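PDB 2D5W: peptide ABC transporter, peptide-binding protein, which binds oligopeptides, here a pentapeptide, and probably hands them to an ABC transporter for uptake. Local coordinates for residues F108-G111 and G115-V118; H160-E165 and R190-K195; E167-A172 and N186-N191. All blocks are in the same frame, centred on the assembly; numbering follows the deposited sequence.

Interaction 1 (F108-G111 and G115-V118); sequences FEVG and GMPV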
loop_
_atom_site.group_PDB
_atom_site.type_symbol
_atom_site.label_atom_id
_atom_site.label_comp_id
_atom_site.label_asym_id
_atom_site.label_seq_id
_atom_site.Cartn_x
_atom_site.Cartn_y
_atom_site.Cartn_z
ATOM N N PHE A 108 19.061 8.332 -2.667
ATOM C CA PHE A 108 19.687 7.656 -1.541
ATOM C C PHE A 108 20.062 8.579 -0.390
ATOM O O PHE A 108 19.932 8.201 0.775
ATOM C CB PHE A 108 20.911 6.856 -2.002
ATOM C CG PHE A 108 20.584 5.450 -2.405
ATOM C CD1 PHE A 108 20.054 5.174 -3.661
ATOM C CD2 PHE A 108 20.740 4.405 -1.497
ATOM C CE1 PHE A 108 19.677 3.879 -4.009
ATOM C CE2 PHE A 108 20.366 3.107 -1.834
ATOM C CZ PHE A 108 19.834 2.842 -3.090
ATOM N N GLU A 109 20.514 9.787 -0.699
ATOM C CA GLU A 109 20.885 10.716 0.357
ATOM C C GLU A 109 19.671 11.074 1.216
ATOM O O GLU A 109 19.765 11.148 2.442
ATOM C CB GLU A 109 21.495 11.978 -0.244
ATOM C CG GLU A 109 22.061 12.935 0.783
ATOM C CD GLU A 109 22.856 14.051 0.143
ATOM O OE1 GLU A 109 23.970 13.781 -0.355
ATOM O OE2 GLU A 109 22.362 15.193 0.128
ATOM N N VAL A 110 18.526 11.289 0.577
ATOM C CA VAL A 110 17.316 11.632 1.311
ATOM C C VAL A 110 16.834 10.438 2.143
ATOM O O VAL A 110 16.485 10.589 3.313
ATOM C CB VAL A 110 16.204 12.105 0.342
ATOM C CG1 VAL A 110 14.923 12.410 1.116
ATOM C CG2 VAL A 110 16.675 13.349 -0.406
ATOM N N GLY A 111 16.836 9.248 1.551
ATOM C CA GLY A 111 16.395 8.073 2.283
ATOM C C GLY A 111 17.296 7.732 3.457
ATOM O O GLY A 111 16.835 7.185 4.460
ATOM N N GLY A 115 16.723 10.211 10.919
ATOM C CA GLY A 115 15.441 10.716 11.365
ATOM C C GLY A 115 14.388 10.848 10.279
ATOM O O GLY A 115 13.286 11.310 10.557
ATOM N N MET A 116 14.721 10.475 9.045
ATOM C CA MET A 116 13.756 10.534 7.948
ATOM C C MET A 116 12.676 9.511 8.321
ATOM O O MET A 116 12.993 8.366 8.640
ATOM C CB MET A 116 14.439 10.139 6.636
ATOM C CG MET A 116 13.564 10.219 5.387
ATOM S SD MET A 116 12.958 11.875 4.994
ATOM C CE MET A 116 14.501 12.776 4.799
ATOM N N PRO A 117 11.390 9.909 8.297
ATOM C CA PRO A 117 10.313 8.975 8.654
ATOM C C PRO A 117 9.998 7.927 7.590
ATOM O O PRO A 117 8.862 7.825 7.123
ATOM C CB PRO A 117 9.134 9.908 8.927
ATOM C CG PRO A 117 9.354 11.003 7.933
ATOM C CD PRO A 117 10.850 11.256 8.025
ATOM N N VAL A 118 10.999 7.132 7.228
ATOM C CA VAL A 118 10.820 6.108 6.209
ATOM C C VAL A 118 9.902 4.967 6.644
ATOM O O VAL A 118 9.819 4.619 7.825
ATOM C CB VAL A 118 12.186 5.517 5.764
ATOM C CG1 VAL A 118 13.051 6.615 5.140
ATOM C CG2 VAL A 118 12.905 4.884 6.956
#
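The apolar part of this contact is the thioether arm of M116 laid across V110, near the C-terminal end of helix 101-112. The methyl carbon M116 CE lies 3.7 Å from V110 CG1, the two side chains meeting at a slant. CG of M116 is anti to the backbone N (chi1 -177°), and two bends of about 60° beyond it curl the arm back over the helix end, as an unbranched, flexible side chain can.

Methyl-to-carbonyl packing supplements this: M116 CE comes within 3.3 Å of V110 O, and M116 CG also lies beside that oxygen. One residue further along the helix, G111 O has V118 CG1 resting 3.9 Å away. An alanine in place of M116 lacks CG, SD and CE, and would probably open a gap beside V110 CG1 and V110 O and take from the F193 and Y189 rings one of their packing partners.

No hydrogen bond joins the two segments; the polar bonds lie within the loop and to Q499. V118 N donates to M116 O at 2.7 Å, closing an inverse gamma turn centred on P117, whose ring restricts phi to a value such a turn needs. M116 O also accepts from Q499 NE2, so two donors grip it.

The contact is buried where helix 101-112 gives way to the loop before helix 121-126. Helix 182-194 packs on V110 and M116 through F193, and helix 159-173 reaches both through W166, while F108 faces strand 127-131.

Interaction 2 (H160-E165 and R190-K195); sequences HIMGPE and RNFFLK
M162, E165 and F192 pack at the open end of an antiparallel helical hairpin, where the early turns of helix 159-173 lie against the last turns of helix 182-194. F192 is the centre of the contact and is approached at its rim. M162 O and E165 CG both lie near the ring plane, the oxygen 3.7 Å from F192 CE1 and the methylene 3.8 Å from F192 CD1. A carbonyl oxygen suits the slightly positive edge of a phenyl ring. The flexible M162 arm adds its methyl, with M162 CE 4.1 Å from F192 CZ. P164, which has no N-H to give the preceding turn, sits at a kink between M162 and E165.

Toward solvent the contact turns polar. CG of E165 is anti to the backbone N (chi1 178°), and the chain bends at chi2. Its carboxylate is nearly coplanar with the F192 ring, the planes 12° apart. E165 OE1 faces K195 across a long salt bridge, 3.9 Å to K195 NZ, bridged by a water that donates to E165 OE1 at 2.7 Å and accepts from K195 NZ at 2.7 Å. The aliphatic K195 CE passes 3.4 Å from E165 OE1. The other oxygen, OE2, pairs with R168 NH2 one turn on.

Helix 101-112 packs against the hairpin here, F106 touching both M162 and F192, and W166 of helix 159-173 meets the F192 ring with planes about 50° apart.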
loop_
_atom_site.group_PDB
_atom_site.type_symbol
_atom_site.label_atom_id
_atom_site.label_comp_id
_atom_site.label_asym_id
_atom_site.label_seq_id
_atom_site.Cartn_x
_atom_site.Cartn_y
_atom_site.Cartn_z
ATOM N N HIS A 160 17.939 18.008 -9.890
ATOM C CA HIS A 160 18.005 19.389 -10.356
ATOM C C HIS A 160 16.811 20.217 -9.897
ATOM O O HIS A 160 16.881 21.441 -9.851
ATOM C CB HIS A 160 18.155 19.459 -11.889
ATOM C CG HIS A 160 16.942 19.031 -12.659
ATOM N ND1 HIS A 160 16.550 17.714 -12.769
ATOM C CD2 HIS A 160 16.061 19.747 -13.400
ATOM C CE1 HIS A 160 15.484 17.637 -13.547
ATOM N NE2 HIS A 160 15.168 18.856 -13.944
ATOM N N ILE A 161 15.725 19.544 -9.533
ATOM C CA ILE A 161 14.520 20.223 -9.069
ATOM C C ILE A 161 14.453 20.336 -7.548
ATOM O O ILE A 161 14.200 21.413 -7.007
ATOM C CB ILE A 161 13.244 19.480 -9.548
ATOM C CG1 ILE A 161 13.155 19.512 -11.076
ATOM C CG2 ILE A 161 12.001 20.086 -8.896
ATOM C CD1 ILE A 161 13.056 20.907 -11.676
ATOM N N MET A 162 14.693 19.223 -6.863
ATOM C CA MET A 162 14.592 19.180 -5.408
ATOM C C MET A 162 15.889 19.342 -4.623
ATOM O O MET A 162 15.855 19.619 -3.426
ATOM C CB MET A 162 13.928 17.862 -4.994
ATOM C CG MET A 162 12.597 17.588 -5.686
ATOM S SD MET A 162 11.926 15.957 -5.294
ATOM C CE MET A 162 11.127 16.292 -3.724
ATOM N N GLY A 163 17.017 19.160 -5.302
ATOM C CA GLY A 163 18.321 19.251 -4.659
ATOM C C GLY A 163 18.643 20.542 -3.929
ATOM O O GLY A 163 19.097 20.503 -2.783
ATOM N N PRO A 164 18.438 21.704 -4.560
ATOM C CA PRO A 164 18.739 22.969 -3.882
ATOM C C PRO A 164 18.026 23.109 -2.536
ATOM O O PRO A 164 18.638 23.478 -1.532
ATOM C CB PRO A 164 18.297 24.015 -4.901
ATOM C CG PRO A 164 18.598 23.336 -6.210
ATOM C CD PRO A 164 18.072 21.937 -5.969
ATOM N N GLU A 165 16.731 22.811 -2.507
ATOM C CA GLU A 165 15.990 22.909 -1.258
ATOM C C GLU A 165 16.496 21.870 -0.262
ATOM O O GLU A 165 16.610 22.150 0.931
ATOM C CB GLU A 165 14.491 22.712 -1.492
ATOM C CG GLU A 165 13.662 22.750 -0.211
ATOM C CD GLU A 165 13.634 24.120 0.444
ATOM O OE1 GLU A 165 13.198 24.208 1.611
ATOM O OE2 GLU A 165 14.038 25.109 -0.203
ATOM N N ARG A 190 9.010 16.623 6.603
ATOM C CA ARG A 190 7.687 16.613 5.978
ATOM C C ARG A 190 7.525 17.861 5.117
ATOM O O ARG A 190 7.041 17.791 3.986
ATOM C CB ARG A 190 6.562 16.592 7.024
ATOM C CG ARG A 190 6.469 15.326 7.851
ATOM C CD ARG A 190 5.276 15.364 8.806
ATOM N NE ARG A 190 4.001 15.065 8.150
ATOM C CZ ARG A 190 3.086 15.968 7.809
ATOM N NH1 ARG A 190 3.284 17.259 8.049
ATOM N NH2 ARG A 190 1.956 15.575 7.234
ATOM N N ASN A 191 7.935 19.006 5.656
ATOM C CA ASN A 191 7.810 20.263 4.930
ATOM C C ASN A 191 8.616 20.270 3.639
ATOM O O ASN A 191 8.226 20.913 2.668
ATOM C CB ASN A 191 8.210 21.444 5.822
ATOM C CG ASN A 191 7.201 21.701 6.928
ATOM O OD1 ASN A 191 6.068 21.224 6.871
ATOM N ND2 ASN A 191 7.605 22.469 7.933
ATOM N N PHE A 192 9.733 19.551 3.626
ATOM C CA PHE A 192 10.559 19.458 2.428
ATOM C C PHE A 192 9.726 18.839 1.302
ATOM O O PHE A 192 9.599 19.415 0.221
ATOM C CB PHE A 192 11.793 18.594 2.709
ATOM C CG PHE A 192 12.526 18.153 1.472
ATOM C CD1 PHE A 192 13.077 19.084 0.596
ATOM C CD2 PHE A 192 12.664 16.801 1.183
ATOM C CE1 PHE A 192 13.755 18.669 -0.552
ATOM C CE2 PHE A 192 13.337 16.379 0.044
ATOM C CZ PHE A 192 13.883 17.315 -0.825
ATOM N N PHE A 193 9.149 17.670 1.557
ATOM C CA PHE A 193 8.340 17.004 0.540
ATOM C C PHE A 193 7.097 17.813 0.173
ATOM O O PHE A 193 6.727 17.889 -1.000
ATOM C CB PHE A 193 7.934 15.607 1.019
ATOM C CG PHE A 193 9.100 14.697 1.286
ATOM C CD1 PHE A 193 9.939 14.292 0.250
ATOM C CD2 PHE A 193 9.376 14.265 2.579
ATOM C CE1 PHE A 193 11.039 13.469 0.499
ATOM C CE2 PHE A 193 10.473 13.444 2.839
ATOM C CZ PHE A 193 11.306 13.047 1.797
ATOM N N LEU A 194 6.464 18.433 1.164
ATOM C CA LEU A 194 5.257 19.214 0.907
ATOM C C LEU A 194 5.464 20.367 -0.072
ATOM O O LEU A 194 4.545 20.728 -0.805
ATOM C CB LEU A 194 4.667 19.738 2.221
ATOM C CG LEU A 194 4.038 18.657 3.107
ATOM C CD1 LEU A 194 3.652 19.250 4.452
ATOM C CD2 LEU A 194 2.819 18.059 2.409
ATOM N N LYS A 195 6.659 20.948 -0.092
ATOM C CA LYS A 195 6.932 22.041 -1.020
ATOM C C LYS A 195 6.815 21.575 -2.469
ATOM O O LYS A 195 6.624 22.381 -3.380
ATOM C CB LYS A 195 8.333 22.611 -0.782
ATOM C CG LYS A 195 8.435 23.524 0.426
ATOM C CD LYS A 195 9.816 24.151 0.525
ATOM C CE LYS A 195 9.899 25.101 1.708
ATOM N NZ LYS A 195 9.586 24.417 2.996
HETATM O O HOH W 1 11.568 22.538 3.035
#

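Interaction 3 (E167-A172 and N186-N191); sequences ERVKAA and NELYRN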
loop_
_atom_site.group_PDB
_atom_site.type_symbol
_atom_site.label_atom_id
_atom_site.label_comp_id
_atom_site.label_asym_id
_atom_site.label_seq_id
_atom_site.Cartn_x
_atom_site.Cartn_y
_atom_site.Cartn_z
ATOM N N GLU A 167 19.459 20.763 0.132
ATOM C CA GLU A 167 20.694 21.231 0.753
ATOM C C GLU A 167 20.372 22.170 1.911
ATOM O O GLU A 167 21.033 22.139 2.953
ATOM C CB GLU A 167 21.577 21.945 -0.274
ATOM C CG GLU A 167 22.149 21.027 -1.345
ATOM C CD GLU A 167 22.941 19.872 -0.761
ATOM O OE1 GLU A 167 23.823 20.123 0.089
ATOM O OE2 GLU A 167 22.686 18.715 -1.155
ATOM N N ARG A 168 19.350 23.002 1.736
ATOM C CA ARG A 168 18.949 23.920 2.791
ATOM C C ARG A 168 18.357 23.138 3.960
ATOM O O ARG A 168 18.610 23.455 5.124
ATOM C CB ARG A 168 17.930 24.934 2.267
ATOM C CG ARG A 168 18.524 25.959 1.306
ATOM C CD ARG A 168 17.536 27.073 0.998
ATOM N NE ARG A 168 16.511 26.670 0.039
ATOM C CZ ARG A 168 16.708 26.575 -1.272
ATOM N NH1 ARG A 168 17.897 26.857 -1.788
ATOM N NH2 ARG A 168 15.717 26.199 -2.070
ATOM N N VAL A 169 17.574 22.110 3.647
ATOM C CA VAL A 169 16.959 21.276 4.672
ATOM C C VAL A 169 18.041 20.557 5.475
ATOM O O VAL A 169 17.975 20.506 6.701
ATOM C CB VAL A 169 15.990 20.246 4.036
ATOM C CG1 VAL A 169 15.484 19.266 5.093
ATOM C CG2 VAL A 169 14.817 20.980 3.395
ATOM N N LYS A 170 19.039 20.011 4.786
ATOM C CA LYS A 170 20.131 19.317 5.463
ATOM C C LYS A 170 20.860 20.250 6.420
ATOM O O LYS A 170 21.196 19.866 7.541
ATOM C CB LYS A 170 21.140 18.766 4.454
ATOM C CG LYS A 170 20.672 17.547 3.693
ATOM C CD LYS A 170 21.833 16.872 2.971
ATOM C CE LYS A 170 22.492 17.799 1.962
ATOM N NZ LYS A 170 23.646 17.139 1.289
ATOM N N ALA A 171 21.112 21.476 5.971
ATOM C CA ALA A 171 21.805 22.453 6.800
ATOM C C ALA A 171 21.007 22.716 8.071
ATOM O O ALA A 171 21.572 22.809 9.160
ATOM C CB ALA A 171 22.009 23.753 6.027
ATOM N N ALA A 172 19.690 22.822 7.930
ATOM C CA ALA A 172 18.824 23.073 9.076
ATOM C C ALA A 172 18.760 21.860 9.999
ATOM O O ALA A 172 18.671 22.001 11.218
ATOM C CB ALA A 172 17.423 23.443 8.599
ATOM N N ASN A 186 10.977 15.809 12.327
ATOM C CA ASN A 186 9.938 15.221 11.490
ATOM C C ASN A 186 9.258 16.321 10.675
ATOM O O ASN A 186 9.010 16.159 9.481
ATOM C CB ASN A 186 8.916 14.486 12.366
ATOM C CG ASN A 186 7.778 13.888 11.558
ATOM O OD1 ASN A 186 6.664 14.412 11.556
ATOM N ND2 ASN A 186 8.056 12.790 10.863
ATOM N N GLU A 187 8.969 17.445 11.322
ATOM C CA GLU A 187 8.329 18.565 10.642
ATOM C C GLU A 187 9.215 19.099 9.521
ATOM O O GLU A 187 8.731 19.420 8.434
ATOM C CB GLU A 187 8.025 19.686 11.641
ATOM C CG GLU A 187 7.428 20.937 11.017
ATOM C CD GLU A 187 6.995 21.956 12.055
ATOM O OE1 GLU A 187 7.837 22.361 12.885
ATOM O OE2 GLU A 187 5.809 22.352 12.041
ATOM N N LEU A 188 10.514 19.191 9.786
ATOM C CA LEU A 188 11.458 19.688 8.795
ATOM C C LEU A 188 11.417 18.843 7.528
ATOM O O LEU A 188 11.334 19.371 6.419
ATOM C CB LEU A 188 12.878 19.674 9.365
ATOM C CG LEU A 188 13.969 20.249 8.462
ATOM C CD1 LEU A 188 13.869 21.766 8.430
ATOM C CD2 LEU A 188 15.329 19.828 8.986
ATOM N N TYR A 189 11.479 17.528 7.691
ATOM C CA TYR A 189 11.460 16.644 6.537
ATOM C C TYR A 189 10.102 16.602 5.842
ATOM O O TYR A 189 10.045 16.558 4.614
ATOM C CB TYR A 189 11.913 15.237 6.934
ATOM C CG TYR A 189 13.377 15.155 7.318
ATOM C CD1 TYR A 189 14.348 15.859 6.604
ATOM C CD2 TYR A 189 13.798 14.338 8.368
ATOM C CE1 TYR A 189 15.701 15.751 6.925
ATOM C CE2 TYR A 189 15.146 14.221 8.693
ATOM C CZ TYR A 189 16.090 14.928 7.969
ATOM O OH TYR A 189 17.426 14.809 8.283
ATOM N N ARG A 190 9.010 16.623 6.603
ATOM C CA ARG A 190 7.687 16.613 5.978
ATOM C C ARG A 190 7.525 17.861 5.117
ATOM O O ARG A 190 7.041 17.791 3.986
ATOM C CB ARG A 190 6.562 16.592 7.024
ATOM C CG ARG A 190 6.469 15.326 7.851
ATOM C CD ARG A 190 5.276 15.364 8.806
ATOM N NE ARG A 190 4.001 15.065 8.150
ATOM C CZ ARG A 190 3.086 15.968 7.809
ATOM N NH1 ARG A 190 3.284 17.259 8.049
ATOM N NH2 ARG A 190 1.956 15.575 7.234
ATOM N N ASN A 191 7.935 19.006 5.656
ATOM C CA ASN A 191 7.810 20.263 4.930
ATOM C C ASN A 191 8.616 20.270 3.639
ATOM O O ASN A 191 8.226 20.913 2.668
ATOM C CB ASN A 191 8.210 21.444 5.822
ATOM C CG ASN A 191 7.201 21.701 6.928
ATOM O OD1 ASN A 191 6.068 21.224 6.871
ATOM N ND2 ASN A 191 7.605 22.469 7.933
#
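K170 NZ is gripped by two carboxylates. One belongs to E167, a turn earlier on the same helix: K170 NZ donates to E167 OE2 at 3.1 Å, approaching on the syn side but 25° out of the carboxylate plane, and more weakly to E167 OE1 at 3.2 Å. The other is E109 of helix 101-112, whose OE2 forms a salt bridge with the same nitrogen. K170 sets off from its helix away from helix 182-194, and V169 and A172, small or branched apolar residues, occupy the facing side.

There V169 CG1 lies 3.8 Å from L188 CG, the two side chains sliding past each other in opposite directions. Here, toward the closed end of the helical hairpin, the axes of the two short segments approach to 10.4 Å and run antiparallel (178°). L188, its CG anti to the backbone N (chi1 -177°), directs its two methyls at helix 159-173, with CD2 3.6 Å from V169 O and CD1 3.9 Å from A172 CB. At A172 a lone methyl leaves room for them. The same V169 CG1 meets the Y189 ring obliquely, 3.9 Å from CD1. At the other end of the ring, Y189 OH hydrogen-bonds to K114 O, in the loop just after helix 101-112.

From the N terminus, interaction 1 comes first and closes a short loop, folding residues 115-118 back on the end of helix 101-112 with three residues between. It is complete before the hairpin of helices 159-173 and 182-194 begins. Interaction 3 starts inside the span of interaction 2, and their second segments overlap at R190 and N191; both join the same two helices, interaction 3 nearer the connecting turn and interaction 2 nearer the open end. Contacts do not cross; they are joined by packing and by the salt bridge of E109 with K170. F193 packs on V110 and M116, and Y189 on M116, so helix 101-112, its following loop and the hairpin are tied into one packed unit.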